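Local coordinates for envelopment polyprotein (Bovine Schmallenberg virus BH80/Germany/2011, PDB 7A56) that probably drives fusion of the viral and host membranes during entry, as a class II envelope glycoprotein captured here in its postfusion conformation, at residues G137-P142 against D172-G177; F152-S157 against F282-H287. All blocks are in the same frame, centred on the assembly; numbering follows the deposited sequence.

Contact 1 of 2, residues G137-P142 against D172-G177; sequences GKCPSP and DGCLYG
C139 and C174 are joined by a disulfide, SG to SG 2.1 Å with a chi3 of 97°, and this bridge lies between a glycine end of the contact and a proline-tyrosine end. C174 sends its SG anti to its own backbone N (chi1 178°), and C139 supplies the other half from a chain segment that runs roughly alongside the strand, their directions 25° apart. One step on, P140 is the bump. Its CG rides over one face of the Y176 ring, 4.0 Å from the centroid in a CH-pi contact and offset toward the rim, while CD settles 3.8 Å from CE1 of Y176. The proline and the tyrosine cross obliquely. P140 CD also lies 4.3 Å from C174 SG, so the pyrrolidine ring rests against the sulfur and the aromatic face together.

Strand 172-183 is here flanked by strands 98-134 and 150-158, an order that matches the b-d-c sheet of domain II in class II fusion proteins. At the other end, G137 and G173 have CA atoms 4.8 Å apart. Each holds backbone angles at which a CB would press on the carbonyl O before it. D172 OD1 accepts weak hydrogen bonds from G137 N (2.9 Å) and from G173 N, while OD2 is bonded to T136 OG1. C139 O and P140 O are hydrogen-bonded by R297 of the second subunit, the former weakly.

Contact 2 of 2, residues F152-S157 against F282-H287; sequences FSKERS and FDYVCH
The phenolic OH of Y284 is gripped by two waters, one on each side of its C-O bond and both in the plane of the ring. The first, 2.7 Å from Y284 OH, donates to the carbonyl O of E155; the second, at 3.0 Å from the same OH, donates to the carbonyl O of S157. Y284 is thus tied through water to the main chain at the corner of 155-156 and at S157, while its OH rests 3.5 Å from S157 CA.

The ring edge is used as well. K154 CD comes up in the plane of the Y284 ring, 3.5 Å from CE1. K154 CG, anti to the carbonyl carbon (chi1 -83°), approaches CE2 of F282, so the aliphatic part of the lysine lies in the angle between F282 and Y284. The K154 chain bends at chi4, and a bound phosphate, probably from the crystallisation liquor, lies about 3 Å from the side chain; K154 NZ stays 4.8 Å from OD1 of D283, an opposite charge nearby but not in contact.

Strands 281-285 and 293-296 form a hairpin that probably corresponds to the ij hairpin of class II domain II; its segment 282-285 packs over segment 152-154 at 46°. F282 and F152 anchor one end of that crossing. CD1 of F152 stands over the centre of the F282 ring, 3.4 Å above its plane, and the two side chains cross at about a right angle although the ring planes differ by only 36°. L175 packs against both F282 and Y284. The third subunit packs here too: its R156 forms an intersubunit salt bridge with D283 and a cation-pi contact with Y284.

Overall arrangement
Followed from the N terminus, the chain leaves strand 98-134, passes through 137-142, runs along 152-157 and returns through 172-177, where contact 1 closes its first loop. Contact 2 opens within that loop, at 152-157, and closes only when the chain comes back at 282-287, some 125 residues later, so the two closures cross. Strands 150-158 and 172-183 are neighbours in one sheet and join the contacts directly, as in the probable hydrogen bond from K154 N to L175 O. Contact 1 ties the loop after strand 98-134 onto this sheet, contact 2 the hairpin 281-296, and both touch the second subunit near one extremity of the elongated chain.

Contact 1 of 2, residues G137-P142 against D172-G177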
loop_
_atom_site.group_PDB
_atom_site.type_symbol
_atom_site.label_atom_id
_atom_site.label_comp_id
_atom_site.label_asym_id
_atom_site.label_seq_id
_atom_site.Cartn_x
_atom_site.Cartn_y
_atom_site.Cartn_z
ATOM N N GLY A 137 20.115 40.843 -36.989
ATOM C CA GLY A 137 18.783 40.367 -36.677
ATOM C C GLY A 137 18.716 39.757 -35.299
ATOM O O GLY A 137 19.721 39.564 -34.609
ATOM N N LYS A 138 17.495 39.434 -34.886
ATOM C CA LYS A 138 17.293 38.839 -33.583
ATOM C C LYS A 138 17.220 37.315 -33.710
ATOM O O LYS A 138 17.179 36.757 -34.812
ATOM C CB LYS A 138 16.030 39.409 -32.926
ATOM C CG LYS A 138 14.779 38.928 -33.577
ATOM C CD LYS A 138 13.731 40.017 -33.704
ATOM C CE LYS A 138 13.269 40.529 -32.372
ATOM N NZ LYS A 138 12.242 39.634 -31.727
ATOM N N CYS A 139 17.285 36.655 -32.562
ATOM C CA CYS A 139 17.243 35.190 -32.531
ATOM C C CYS A 139 15.951 34.716 -33.197
ATOM O O CYS A 139 14.909 35.353 -33.029
ATOM C CB CYS A 139 17.322 34.714 -31.095
ATOM S SG CYS A 139 18.922 34.972 -30.303
ATOM N N PRO A 140 15.992 33.645 -33.996
ATOM C CA PRO A 140 14.755 33.130 -34.617
ATOM C C PRO A 140 13.788 32.579 -33.565
ATOM O O PRO A 140 14.193 32.217 -32.460
ATOM C CB PRO A 140 15.262 32.016 -35.542
ATOM C CG PRO A 140 16.533 31.508 -34.841
ATOM C CD PRO A 140 17.168 32.827 -34.347
ATOM N N SER A 141 12.490 32.638 -33.890
ATOM C CA SER A 141 11.384 32.086 -33.045
ATOM C C SER A 141 10.656 31.028 -33.858
ATOM O O SER A 141 10.124 31.337 -34.919
ATOM C CB SER A 141 10.346 33.144 -32.619
ATOM O OG SER A 141 10.919 34.323 -32.088
ATOM N N PRO A 142 10.691 29.786 -33.419
ATOM C CA PRO A 142 11.453 29.315 -32.269
ATOM C C PRO A 142 12.909 29.121 -32.664
ATOM O O PRO A 142 13.234 29.221 -33.848
ATOM C CB PRO A 142 10.819 27.966 -31.986
ATOM C CG PRO A 142 10.566 27.460 -33.400
ATOM C CD PRO A 142 10.051 28.662 -34.129
ATOM N N ASP A 172 23.795 43.162 -31.762
ATOM C CA ASP A 172 22.867 42.667 -32.774
ATOM C C ASP A 172 23.251 41.222 -33.101
ATOM O O ASP A 172 24.302 40.724 -32.679
ATOM C CB ASP A 172 22.889 43.606 -34.005
ATOM C CG ASP A 172 21.770 43.320 -35.042
ATOM O OD1 ASP A 172 20.690 42.683 -34.798
ATOM O OD2 ASP A 172 21.962 43.747 -36.173
ATOM N N GLY A 173 22.405 40.540 -33.859
ATOM C CA GLY A 173 22.708 39.155 -34.184
ATOM C C GLY A 173 22.342 38.190 -33.089
ATOM O O GLY A 173 21.793 38.539 -32.035
ATOM N N CYS A 174 22.687 36.926 -33.332
ATOM C CA CYS A 174 22.297 35.886 -32.401
ATOM C C CYS A 174 23.257 34.707 -32.514
ATOM O O CYS A 174 23.815 34.444 -33.589
ATOM C CB CYS A 174 20.864 35.444 -32.675
ATOM S SG CYS A 174 20.215 34.034 -31.592
ATOM N N LEU A 175 23.398 33.977 -31.407
ATOM C CA LEU A 175 24.103 32.701 -31.407
ATOM C C LEU A 175 23.167 31.718 -30.740
ATOM O O LEU A 175 22.708 31.975 -29.614
ATOM C CB LEU A 175 25.443 32.777 -30.661
ATOM C CG LEU A 175 26.303 31.534 -30.469
ATOM C CD1 LEU A 175 26.784 30.974 -31.784
ATOM C CD2 LEU A 175 27.486 31.840 -29.584
ATOM N N TYR A 176 22.836 30.635 -31.441
ATOM C CA TYR A 176 21.835 29.713 -30.876
ATOM C C TYR A 176 22.193 28.265 -31.194
ATOM O O TYR A 176 23.056 27.981 -32.027
ATOM C CB TYR A 176 20.417 30.047 -31.415
ATOM C CG TYR A 176 20.267 29.968 -32.909
ATOM C CD1 TYR A 176 20.506 31.087 -33.723
ATOM C CD2 TYR A 176 19.857 28.788 -33.524
ATOM C CE1 TYR A 176 20.359 31.007 -35.106
ATOM C CE2 TYR A 176 19.717 28.703 -34.905
ATOM C CZ TYR A 176 19.959 29.803 -35.680
ATOM O OH TYR A 176 19.796 29.676 -37.036
ATOM N N GLY A 177 21.521 27.344 -30.514
ATOM C CA GLY A 177 21.641 25.962 -30.906
ATOM C C GLY A 177 20.717 25.076 -30.089
ATOM O O GLY A 177 19.742 25.543 -29.482
#

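Contact 2 of 2, residues F152-S157 against F282-H287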
loop_
_atom_site.group_PDB
_atom_site.type_symbol
_atom_site.label_atom_id
_atom_site.label_comp_id
_atom_site.label_asym_id
_atom_site.label_seq_id
_atom_site.Cartn_x
_atom_site.Cartn_y
_atom_site.Cartn_z
ATOM N N PHE A 152 19.164 26.646 -26.784
ATOM C CA PHE A 152 19.822 27.713 -26.058
ATOM C C PHE A 152 20.100 28.835 -27.049
ATOM O O PHE A 152 20.226 28.593 -28.250
ATOM C CB PHE A 152 21.153 27.280 -25.413
ATOM C CG PHE A 152 22.064 26.483 -26.338
ATOM C CD1 PHE A 152 22.935 27.136 -27.222
ATOM C CD2 PHE A 152 22.070 25.076 -26.278
ATOM C CE1 PHE A 152 23.755 26.428 -28.067
ATOM C CE2 PHE A 152 22.909 24.340 -27.121
ATOM C CZ PHE A 152 23.756 25.041 -28.036
ATOM N N SER A 153 20.179 30.062 -26.542
ATOM C CA SER A 153 20.458 31.187 -27.462
ATOM C C SER A 153 20.913 32.400 -26.658
ATOM O O SER A 153 20.595 32.543 -25.467
ATOM C CB SER A 153 19.245 31.564 -28.321
ATOM O OG SER A 153 18.154 31.978 -27.493
ATOM N N LYS A 154 21.610 33.310 -27.350
ATOM C CA LYS A 154 21.925 34.622 -26.798
ATOM C C LYS A 154 21.757 35.669 -27.892
ATOM O O LYS A 154 22.318 35.522 -28.990
ATOM C CB LYS A 154 23.353 34.678 -26.245
ATOM C CG LYS A 154 23.471 34.127 -24.799
ATOM C CD LYS A 154 24.879 34.214 -24.216
ATOM C CE LYS A 154 24.927 33.610 -22.784
ATOM N NZ LYS A 154 24.334 34.530 -21.772
ATOM N N GLU A 155 20.943 36.691 -27.589
ATOM C CA GLU A 155 20.772 37.865 -28.428
ATOM C C GLU A 155 22.024 38.736 -28.318
ATOM O O GLU A 155 22.850 38.564 -27.404
ATOM C CB GLU A 155 19.582 38.721 -27.971
ATOM C CG GLU A 155 18.230 38.043 -27.857
ATOM C CD GLU A 155 17.557 37.759 -29.172
ATOM O OE1 GLU A 155 18.017 38.269 -30.209
ATOM O OE2 GLU A 155 16.499 37.048 -29.164
ATOM N N ARG A 156 22.129 39.669 -29.243
ATOM C CA ARG A 156 23.145 40.736 -29.188
ATOM C C ARG A 156 24.565 40.153 -29.213
ATOM O O ARG A 156 25.481 40.678 -28.579
ATOM C CB ARG A 156 22.949 41.601 -27.923
ATOM C CG ARG A 156 21.563 42.256 -27.775
ATOM C CD ARG A 156 21.277 42.657 -26.306
ATOM N NE ARG A 156 21.050 41.461 -25.446
ATOM C CZ ARG A 156 21.912 41.075 -24.501
ATOM N NH1 ARG A 156 23.022 41.789 -24.287
ATOM N NH2 ARG A 156 21.678 40.006 -23.776
ATOM N N SER A 157 24.778 39.072 -29.975
ATOM C CA SER A 157 26.084 38.428 -29.905
ATOM C C SER A 157 27.160 39.094 -30.796
ATOM O O SER A 157 28.372 38.976 -30.489
ATOM C CB SER A 157 25.920 36.943 -30.238
ATOM O OG SER A 157 25.120 36.816 -31.406
ATOM N N PHE A 282 25.253 27.410 -21.137
ATOM C CA PHE A 282 25.686 27.860 -22.457
ATOM C C PHE A 282 26.327 29.240 -22.341
ATOM O O PHE A 282 25.736 30.152 -21.741
ATOM C CB PHE A 282 24.459 27.962 -23.393
ATOM C CG PHE A 282 24.695 28.841 -24.629
ATOM C CD1 PHE A 282 25.715 28.544 -25.538
ATOM C CD2 PHE A 282 23.853 29.910 -24.899
ATOM C CE1 PHE A 282 25.931 29.381 -26.709
ATOM C CE2 PHE A 282 24.053 30.724 -26.048
ATOM C CZ PHE A 282 25.074 30.426 -26.949
ATOM N N ASP A 283 27.506 29.388 -22.913
ATOM C CA ASP A 283 28.136 30.703 -23.060
ATOM C C ASP A 283 28.993 30.626 -24.308
ATOM O O ASP A 283 28.994 29.617 -25.024
ATOM C CB ASP A 283 28.930 31.065 -21.762
ATOM C CG ASP A 283 29.001 32.578 -21.507
ATOM O OD1 ASP A 283 28.931 33.334 -22.501
ATOM O OD2 ASP A 283 29.183 33.002 -20.331
ATOM N N TYR A 284 29.727 31.704 -24.600
ATOM C CA TYR A 284 30.558 31.663 -25.780
ATOM C C TYR A 284 31.756 32.594 -25.590
ATOM O O TYR A 284 31.716 33.535 -24.776
ATOM C CB TYR A 284 29.754 32.097 -27.027
ATOM C CG TYR A 284 29.200 33.536 -27.001
ATOM C CD1 TYR A 284 27.950 33.808 -26.433
ATOM C CD2 TYR A 284 29.899 34.595 -27.571
ATOM C CE1 TYR A 284 27.432 35.077 -26.406
ATOM C CE2 TYR A 284 29.384 35.900 -27.531
ATOM C CZ TYR A 284 28.165 36.125 -26.975
ATOM O OH TYR A 284 27.649 37.383 -26.922
ATOM N N VAL A 285 32.775 32.368 -26.434
ATOM C CA VAL A 285 34.024 33.146 -26.491
ATOM C C VAL A 285 34.125 33.816 -27.862
ATOM O O VAL A 285 33.650 33.275 -28.872
ATOM C CB VAL A 285 35.244 32.236 -26.191
ATOM C CG1 VAL A 285 36.516 32.852 -26.464
ATOM C CG2 VAL A 285 35.239 31.835 -24.666
ATOM N N CYS A 286 34.691 35.023 -27.880
ATOM C CA CYS A 286 34.755 35.870 -29.069
ATOM C C CYS A 286 36.024 35.687 -29.850
ATOM O O CYS A 286 37.098 35.382 -29.311
ATOM C CB CYS A 286 34.638 37.365 -28.696
ATOM S SG CYS A 286 33.053 37.730 -27.926
ATOM N N HIS A 287 35.920 36.005 -31.141
ATOM C CA HIS A 287 37.079 36.267 -31.971
ATOM C C HIS A 287 36.825 37.544 -32.772
ATOM O O HIS A 287 35.669 37.926 -33.011
ATOM C CB HIS A 287 37.368 35.090 -32.876
ATOM C CG HIS A 287 37.568 33.806 -32.126
ATOM N ND1 HIS A 287 38.744 33.514 -31.464
ATOM C CD2 HIS A 287 36.751 32.738 -31.942
ATOM C CE1 HIS A 287 38.639 32.312 -30.914
ATOM N NE2 HIS A 287 37.439 31.826 -31.181
HETATM O O HOH W 1 25.254 38.087 -26.000
HETATM O O HOH W 2 29.135 39.757 -27.875
#